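Local atomic coordinates of sarcoplasmic calcium-binding protein (Branchiostoma lanceolatum, PDB entry 2SAS), a protein that binds calcium ions through EF-hand sites and appears to be more abundant in fast-contracting muscle, although its precise physiological role is not established. Residues A[21-29]-A[73-81]. Sequence-based numbering, arbitrary orientation.
Sequences NHDGSIQDN and KDDVVSWEE. With CA (calcium ion), chain B; CA (calcium ion), chain C.
Ile26 and Val77 form the antiparallel hydrogen-bonded pair that couples the calcium-binding loops of EF-hands 1 and 2, a worked example of the short two-stranded sheet by which paired EF-hands join. Ile26 N reaches Val77 O at 2.9 Å and Val77 N returns to Ile26 O at 2.8 Å; both bonds are nearly straight.

Apolar contacts flank this core. On the face that carries both side chains, Ile26 CB meets Val77 CB at 4.1 Å; Ile26 packs on Trp62 and Val77 on Ala69, both of helix 48-69. Beyond the bonded pair, Gln27 and Val76 run side by side. With CG1 anti to the backbone N (chi1 -175°), Val76 brings that methyl to 3.7 Å from Gln27 CG. Were Gln27 cut back to alanine, the Val76 methyls would probably lose the CG they lie against, and a gap would open beside the pair.

A calcium ion sits on the outer flank of each strand, bound by a backbone carbonyl next to the bonded pair. Ser25 O binds one at 2.1 Å, with Asn21 and Asp23; Val76 O binds the other at 2.3 Å, with Asp74 and Glu81. Asp19 and Asp30 complete the first site; Asp70, Asn72 and a water the second. Glu81 OE1 also accepts from Ser78 N at 3.0 Å through its anti lone pair. Because each ligand carbonyl adjoins a bonded residue, the chemistry implies that filling one site is likely to be felt at the other.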
ATOM      1  N   ASN A  21      -9.456  -8.109  -8.167  1.00 21.57           N
ATOM      2  CA  ASN A  21      -9.313  -9.437  -7.591  1.00 22.27           C
ATOM      3  C   ASN A  21      -7.878  -9.827  -7.285  1.00 23.15           C
ATOM      4  O   ASN A  21      -7.678 -11.021  -6.977  1.00 24.12           O
ATOM      5  CB  ASN A  21      -9.991 -10.508  -8.448  1.00 22.18           C
ATOM      6  CG  ASN A  21      -9.392 -10.624  -9.835  1.00 22.75           C
ATOM      7  OD1 ASN A  21      -8.185 -10.412 -10.006  1.00 21.36           O
ATOM      8  ND2 ASN A  21     -10.229 -11.005 -10.821  1.00 23.79           N
ATOM      9  N   HIS A  22      -6.923  -8.949  -7.465  1.00 23.15           N
ATOM     10  CA  HIS A  22      -5.526  -9.266  -7.123  1.00 22.99           C
ATOM     11  C   HIS A  22      -4.842 -10.436  -7.723  1.00 22.18           C
ATOM     12  O   HIS A  22      -4.056 -11.134  -7.010  1.00 23.34           O
ATOM     13  CB  HIS A  22      -5.480  -9.332  -5.519  1.00 22.89           C
ATOM     14  CG  HIS A  22      -5.819  -7.920  -5.068  1.00 27.50           C
ATOM     15  ND1 HIS A  22      -6.923  -7.517  -4.347  1.00 26.32           N
ATOM     16  CD2 HIS A  22      -5.131  -6.786  -5.424  1.00 28.64           C
ATOM     17  CE1 HIS A  22      -6.894  -6.201  -4.286  1.00 29.83           C
ATOM     18  NE2 HIS A  22      -5.821  -5.723  -4.915  1.00 30.06           N
ATOM     19  N   ASP A  23      -4.943 -10.744  -9.004  1.00 21.56           N
ATOM     20  CA  ASP A  23      -4.225 -11.922  -9.556  1.00 20.63           C
ATOM     21  C   ASP A  23      -3.097 -11.558 -10.479  1.00 21.97           C
ATOM     22  O   ASP A  23      -2.478 -12.438 -11.117  1.00 22.96           O
ATOM     23  CB  ASP A  23      -5.267 -12.891 -10.124  1.00 19.78           C
ATOM     24  CG  ASP A  23      -6.010 -12.272 -11.285  1.00 22.42           C
ATOM     25  OD1 ASP A  23      -5.793 -11.037 -11.498  1.00 23.32           O
ATOM     26  OD2 ASP A  23      -6.749 -12.972 -11.999  1.00 24.38           O
ATOM     27  N   GLY A  24      -2.724 -10.276 -10.593  1.00 22.14           N
ATOM     28  CA  GLY A  24      -1.627  -9.821 -11.408  1.00 21.37           C
ATOM     29  C   GLY A  24      -1.990  -9.618 -12.860  1.00 22.09           C
ATOM     30  O   GLY A  24      -1.072  -9.452 -13.699  1.00 22.23           O
ATOM     31  N   SER A  25      -3.284  -9.679 -13.130  1.00 21.75           N
ATOM     32  CA  SER A  25      -3.832  -9.527 -14.482  1.00 21.15           C
ATOM     33  C   SER A  25      -5.163  -8.734 -14.348  1.00 20.30           C
ATOM     34  O   SER A  25      -5.839  -8.957 -13.354  1.00 18.50           O
ATOM     35  CB  SER A  25      -4.291 -10.829 -15.076  1.00 23.22           C
ATOM     36  OG  SER A  25      -3.528 -11.672 -15.815  1.00 27.26           O
ATOM     37  N   ILE A  26      -5.408  -7.972 -15.376  1.00 20.43           N
ATOM     38  CA  ILE A  26      -6.600  -7.193 -15.595  1.00 21.14           C
ATOM     39  C   ILE A  26      -7.436  -8.130 -16.541  1.00 21.68           C
ATOM     40  O   ILE A  26      -6.840  -8.581 -17.522  1.00 20.58           O
ATOM     41  CB  ILE A  26      -6.490  -5.804 -16.293  1.00 19.92           C
ATOM     42  CG1 ILE A  26      -5.341  -4.908 -15.783  1.00 20.69           C
ATOM     43  CG2 ILE A  26      -7.832  -5.029 -16.086  1.00 19.25           C
ATOM     44  CD1 ILE A  26      -5.191  -4.858 -14.249  1.00 18.84           C
ATOM     45  N   GLN A  27      -8.685  -8.317 -16.223  1.00 22.61           N
ATOM     46  CA  GLN A  27      -9.577  -9.181 -17.044  1.00 22.92           C
ATOM     47  C   GLN A  27     -11.007  -8.734 -16.798  1.00 21.59           C
ATOM     48  O   GLN A  27     -11.078  -8.085 -15.735  1.00 23.49           O
ATOM     49  CB  GLN A  27      -9.481 -10.635 -16.520  1.00 24.43           C
ATOM     50  CG  GLN A  27      -8.095 -11.221 -16.778  1.00 24.23           C
ATOM     51  CD  GLN A  27      -8.059 -12.615 -16.185  1.00 24.60           C
ATOM     52  OE1 GLN A  27      -7.307 -12.875 -15.236  1.00 27.38           O
ATOM     53  NE2 GLN A  27      -8.871 -13.424 -16.806  1.00 22.52           N
ATOM     54  N   ASP A  28     -11.978  -9.046 -17.618  1.00 19.60           N
ATOM     55  CA  ASP A  28     -13.366  -8.651 -17.360  1.00 18.70           C
ATOM     56  C   ASP A  28     -13.755  -8.921 -15.907  1.00 17.17           C
ATOM     57  O   ASP A  28     -14.432  -8.098 -15.302  1.00 16.33           O
ATOM     58  CB  ASP A  28     -14.395  -9.297 -18.304  1.00 20.13           C
ATOM     59  CG  ASP A  28     -15.847  -9.061 -17.945  1.00 23.09           C
ATOM     60  OD1 ASP A  28     -16.427  -7.963 -18.096  1.00 24.61           O
ATOM     61  OD2 ASP A  28     -16.500 -10.037 -17.462  1.00 22.93           O
ATOM     62  N   ASN A  29     -13.343 -10.024 -15.317  1.00 16.92           N
ATOM     63  CA  ASN A  29     -13.743 -10.310 -13.950  1.00 19.42           C
ATOM     64  C   ASN A  29     -13.366  -9.196 -12.970  1.00 19.60           C
ATOM     65  O   ASN A  29     -14.030  -9.107 -11.900  1.00 21.26           O
ATOM     66  CB  ASN A  29     -13.363 -11.695 -13.499  1.00 22.54           C
ATOM     67  CG  ASN A  29     -11.889 -11.925 -13.222  1.00 24.18           C
ATOM     68  OD1 ASN A  29     -11.030 -11.218 -13.750  1.00 26.96           O
ATOM     69  ND2 ASN A  29     -11.596 -12.907 -12.371  1.00 24.64           N
ATOM     70  N   LYS A  73      -3.798 -10.997 -28.000  1.00 26.56           N
ATOM     71  CA  LYS A  73      -5.193 -11.317 -28.041  1.00 25.81           C
ATOM     72  C   LYS A  73      -5.793 -12.422 -27.212  1.00 26.28           C
ATOM     73  O   LYS A  73      -6.747 -13.061 -27.745  1.00 27.84           O
ATOM     74  CB  LYS A  73      -5.553 -11.599 -29.533  1.00 27.10           C
ATOM     75  CG  LYS A  73      -6.137 -10.298 -30.148  1.00 27.98           C
ATOM     76  CD  LYS A  73      -5.058  -9.233 -30.151  1.00 26.45           C
ATOM     77  CE  LYS A  73      -4.230  -9.351 -31.411  1.00 28.91           C
ATOM     78  NZ  LYS A  73      -4.738  -8.333 -32.395  1.00 32.55           N
ATOM     79  N   ASP A  74      -5.439 -12.615 -25.976  1.00 25.40           N
ATOM     80  CA  ASP A  74      -5.985 -13.576 -25.039  1.00 25.41           C
ATOM     81  C   ASP A  74      -6.909 -12.948 -23.978  1.00 25.28           C
ATOM     82  O   ASP A  74      -6.957 -13.532 -22.871  1.00 24.43           O
ATOM     83  CB  ASP A  74      -4.858 -14.357 -24.317  1.00 24.80           C
ATOM     84  CG  ASP A  74      -3.951 -13.564 -23.428  1.00 24.49           C
ATOM     85  OD1 ASP A  74      -3.905 -12.319 -23.573  1.00 24.12           O
ATOM     86  OD2 ASP A  74      -3.232 -14.093 -22.541  1.00 24.98           O
ATOM     87  N   ASP A  75      -7.558 -11.840 -24.187  1.00 26.30           N
ATOM     88  CA  ASP A  75      -8.465 -11.153 -23.259  1.00 26.74           C
ATOM     89  C   ASP A  75      -7.980 -10.956 -21.839  1.00 26.10           C
ATOM     90  O   ASP A  75      -8.800 -10.840 -20.882  1.00 27.65           O
ATOM     91  CB  ASP A  75      -9.843 -11.888 -23.196  1.00 29.17           C
ATOM     92  CG  ASP A  75     -10.558 -11.813 -24.522  1.00 31.90           C
ATOM     93  OD1 ASP A  75     -10.444 -10.779 -25.184  1.00 33.74           O
ATOM     94  OD2 ASP A  75     -11.191 -12.836 -24.891  1.00 35.19           O
ATOM     95  N   VAL A  76      -6.701 -10.972 -21.636  1.00 25.42           N
ATOM     96  CA  VAL A  76      -6.086 -10.752 -20.312  1.00 23.73           C
ATOM     97  C   VAL A  76      -5.073  -9.619 -20.540  1.00 23.27           C
ATOM     98  O   VAL A  76      -4.346  -9.722 -21.562  1.00 22.95           O
ATOM     99  CB  VAL A  76      -5.407 -12.020 -19.790  1.00 24.38           C
ATOM    100  CG1 VAL A  76      -4.865 -11.839 -18.369  1.00 23.08           C
ATOM    101  CG2 VAL A  76      -6.279 -13.266 -19.888  1.00 23.06           C
ATOM    102  N   VAL A  77      -5.080  -8.588 -19.707  1.00 21.34           N
ATOM    103  CA  VAL A  77      -4.047  -7.546 -19.882  1.00 19.95           C
ATOM    104  C   VAL A  77      -3.046  -7.887 -18.757  1.00 21.09           C
ATOM    105  O   VAL A  77      -3.448  -7.927 -17.573  1.00 21.84           O
ATOM    106  CB  VAL A  77      -4.553  -6.122 -19.862  1.00 18.65           C
ATOM    107  CG1 VAL A  77      -3.423  -5.085 -19.776  1.00 18.16           C
ATOM    108  CG2 VAL A  77      -5.468  -5.749 -21.028  1.00 17.68           C
ATOM    109  N   SER A  78      -1.796  -8.186 -19.105  1.00 19.30           N
ATOM    110  CA  SER A  78      -0.878  -8.491 -17.965  1.00 19.20           C
ATOM    111  C   SER A  78      -0.215  -7.183 -17.571  1.00 17.78           C
ATOM    112  O   SER A  78      -0.389  -6.160 -18.265  1.00 17.82           O
ATOM    113  CB  SER A  78       0.157  -9.523 -18.456  1.00 19.05           C
ATOM    114  OG  SER A  78       0.586  -9.090 -19.736  1.00 20.08           O
ATOM    115  N   TRP A  79       0.537  -7.246 -16.518  1.00 17.86           N
ATOM    116  CA  TRP A  79       1.342  -6.136 -15.985  1.00 18.51           C
ATOM    117  C   TRP A  79       2.277  -5.607 -17.077  1.00 18.65           C
ATOM    118  O   TRP A  79       2.314  -4.403 -17.338  1.00 19.77           O
ATOM    119  CB  TRP A  79       2.187  -6.590 -14.797  1.00 16.92           C
ATOM    120  CG  TRP A  79       3.284  -5.605 -14.499  1.00 19.08           C
ATOM    121  CD1 TRP A  79       4.612  -5.884 -14.409  1.00 20.32           C
ATOM    122  CD2 TRP A  79       3.136  -4.206 -14.226  1.00 18.92           C
ATOM    123  NE1 TRP A  79       5.304  -4.744 -14.064  1.00 21.25           N
ATOM    124  CE2 TRP A  79       4.423  -3.709 -13.942  1.00 19.56           C
ATOM    125  CE3 TRP A  79       2.030  -3.360 -14.123  1.00 18.81           C
ATOM    126  CZ2 TRP A  79       4.670  -2.384 -13.571  1.00 18.47           C
ATOM    127  CZ3 TRP A  79       2.268  -2.029 -13.754  1.00 18.42           C
ATOM    128  CH2 TRP A  79       3.550  -1.554 -13.509  1.00 18.58           C
ATOM    129  N   GLU A  80       3.031  -6.526 -17.660  1.00 19.11           N
ATOM    130  CA  GLU A  80       3.945  -6.227 -18.775  1.00 18.74           C
ATOM    131  C   GLU A  80       3.226  -5.549 -19.920  1.00 17.49           C
ATOM    132  O   GLU A  80       3.718  -4.511 -20.434  1.00 17.43           O
ATOM    133  CB  GLU A  80       4.630  -7.499 -19.308  1.00 19.93           C
ATOM    134  CG  GLU A  80       5.288  -8.341 -18.177  1.00 24.05           C
ATOM    135  CD  GLU A  80       4.292  -9.197 -17.422  1.00 27.20           C
ATOM    136  OE1 GLU A  80       3.203  -9.503 -17.896  1.00 28.98           O
ATOM    137  OE2 GLU A  80       4.664  -9.558 -16.292  1.00 28.57           O
ATOM    138  N   GLU A  81       2.069  -6.016 -20.369  1.00 16.61           N
ATOM    139  CA  GLU A  81       1.379  -5.306 -21.461  1.00 17.14           C
ATOM    140  C   GLU A  81       0.863  -3.947 -20.990  1.00 17.72           C
ATOM    141  O   GLU A  81       0.891  -2.971 -21.772  1.00 17.90           O
ATOM    142  CB  GLU A  81       0.260  -6.062 -22.134  1.00 17.26           C
ATOM    143  CG  GLU A  81       0.547  -7.577 -22.299  1.00 18.22           C
ATOM    144  CD  GLU A  81      -0.642  -8.339 -22.777  1.00 18.68           C
ATOM    145  OE1 GLU A  81      -1.493  -8.798 -22.026  1.00 20.82           O
ATOM    146  OE2 GLU A  81      -0.675  -8.396 -24.009  1.00 19.02           O
TER
HETATM  147 CA    CA B 186      -7.398  -9.477 -12.033  1.00  9.66          CA
HETATM  148 CA    CA C 187      -2.744 -10.462 -23.064  1.00 11.24          CA
HETATM  149  O   HOH W   1      -1.486 -11.785 -21.686  1.00 17.75           O